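Local coordinates for chorismate mutase and shikimate 5-dehydrogenase fusion protein (PDB 3FBT) that probably catalyses the reversible NADPH-linked reduction of 3-dehydroshikimate to shikimate through this dehydrogenase part of a fusion with chorismate mutase, at residues 241-244 with 245-249. Residues are numbered along the deposited sequence; the frame is centred on the assembly and turned at random.
Sequences VSQA and AASEE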
loop_
_atom_site.group_PDB
_atom_site.type_symbol
_atom_site.label_atom_id
_atom_site.label_comp_id
_atom_site.label_asym_id
_atom_site.label_seq_id
_atom_site.Cartn_x
_atom_site.Cartn_y
_atom_site.Cartn_z
ATOM N N VAL A 241 -1.878 -2.640 22.451
ATOM C CA VAL A 241 -0.916 -3.589 21.937
ATOM C C VAL A 241 -1.561 -4.863 21.650
ATOM O O VAL A 241 -1.311 -5.453 20.595
ATOM C CB VAL A 241 0.318 -3.751 22.866
ATOM C CG1 VAL A 241 1.174 -4.925 22.416
ATOM C CG2 VAL A 241 1.097 -2.461 22.814
ATOM N N SER A 242 -2.496 -5.284 22.485
ATOM C CA SER A 242 -3.228 -6.553 22.206
ATOM C C SER A 242 -4.212 -6.498 21.080
ATOM O O SER A 242 -4.452 -7.493 20.394
ATOM C CB SER A 242 -4.001 -7.032 23.458
ATOM O OG SER A 242 -3.045 -7.147 24.499
ATOM N N GLN A 243 -4.931 -5.387 20.973
ATOM C CA GLN A 243 -5.808 -5.243 19.832
ATOM C C GLN A 243 -4.990 -5.290 18.540
ATOM O O GLN A 243 -5.402 -5.884 17.604
ATOM C CB GLN A 243 -6.682 -3.983 19.919
ATOM C CG GLN A 243 -7.630 -3.816 18.783
ATOM C CD GLN A 243 -7.039 -2.894 17.676
ATOM O OE1 GLN A 243 -6.756 -3.328 16.524
ATOM N NE2 GLN A 243 -6.892 -1.627 18.015
ATOM N N ALA A 244 -3.842 -4.670 18.490
ATOM C CA ALA A 244 -3.096 -4.738 17.239
ATOM C C ALA A 244 -2.598 -6.222 16.935
ATOM O O ALA A 244 -2.700 -6.725 15.791
ATOM C CB ALA A 244 -1.953 -3.749 17.307
ATOM N N ALA A 245 -2.075 -6.914 17.977
ATOM C CA ALA A 245 -1.677 -8.348 17.851
ATOM C C ALA A 245 -2.828 -9.184 17.338
ATOM O O ALA A 245 -2.735 -10.024 16.384
ATOM C CB ALA A 245 -1.146 -8.926 19.247
ATOM N N ALA A 246 -3.979 -8.944 17.923
ATOM C CA ALA A 246 -5.120 -9.735 17.495
ATOM C C ALA A 246 -5.534 -9.432 16.029
ATOM O O ALA A 246 -6.033 -10.298 15.344
ATOM C CB ALA A 246 -6.322 -9.590 18.490
ATOM N N SER A 247 -5.386 -8.197 15.567
ATOM C CA SER A 247 -5.737 -7.951 14.180
ATOM C C SER A 247 -4.819 -8.749 13.305
ATOM O O SER A 247 -5.270 -9.303 12.282
ATOM C CB SER A 247 -5.697 -6.420 13.826
ATOM O OG SER A 247 -6.691 -5.769 14.640
ATOM N N GLU A 248 -3.532 -8.755 13.684
ATOM C CA GLU A 248 -2.494 -9.328 12.827
ATOM C C GLU A 248 -2.704 -10.834 12.794
ATOM O O GLU A 248 -2.401 -11.472 11.751
ATOM C CB GLU A 248 -1.088 -9.046 13.344
ATOM C CG GLU A 248 -0.582 -7.629 13.120
ATOM C CD GLU A 248 -0.466 -7.231 11.655
ATOM O OE1 GLU A 248 -0.429 -8.121 10.749
ATOM O OE2 GLU A 248 -0.429 -5.999 11.399
ATOM N N GLU A 249 -3.206 -11.382 13.929
ATOM C CA GLU A 249 -3.534 -12.813 14.020
ATOM C C GLU A 249 -4.612 -13.125 13.035
ATOM O O GLU A 249 -4.543 -14.113 12.336
ATOM C CB GLU A 249 -3.993 -13.234 15.431
ATOM C CG GLU A 249 -2.857 -13.119 16.554
ATOM C CD GLU A 249 -3.400 -13.462 17.972
ATOM O OE1 GLU A 249 -2.592 -13.802 18.850
ATOM O OE2 GLU A 249 -4.636 -13.430 18.219
#
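Gln243 and Ser247 meet one turn apart on helix 237-252, with Gln243 OE1 3.1 Å from Ser247 OG. The glutamine chain leaves the backbone with CG opposite N (chi1 -178°), and a bend at chi2 (-95°) sends OE1 toward Ser247, with NE2 turned away from it. Ser247 OG also comes within 3.2 Å of Gln243 O, the carbonyl that accepts Ser247 N at 3.1 Å. The hydroxyl is buried and well supplied with partners: Asn63 ND2 and Thr104 OG1 both hydrogen-bond to it. On the other faces of the helix the packing is close. Ala246 N reaches Ser242 O at 2.9 Å, and the methyl of Ala246 sits 3.4 Å from that same oxygen, while Ala245 CB lies 3.7 Å from Val241 O. Short side chains let neighbours come near on several sides: Ala244 touches Ile23 and His24 of helix 19-31, Ala245 rests on Val261 of helix 258-273, and Ala246 touches Ile107 of helix 105-115. In the shikimate dehydrogenase fold, this helix follows the last strand of the parallel, Rossmann-type sheet and returns to the substrate-binding domain. Farther along, the first torsion of Glu248 (chi1 -76°) lays CG 3.5 Å from Ala244 O, and the bend at chi2 then turns the carboxylate onward, where OE2 is hydrogen-bonded to His24 ND1. Against the buried alanines, the looser side of the contact is that of Gln243, which is partly exposed. Gln243 is predicted to bind shikimate, as are Asn90 and Asp105, whose side chains lie about 4 Å from its own; a weak hydrogen bond between Thr104 OG1 and OE1 probably helps position its amide.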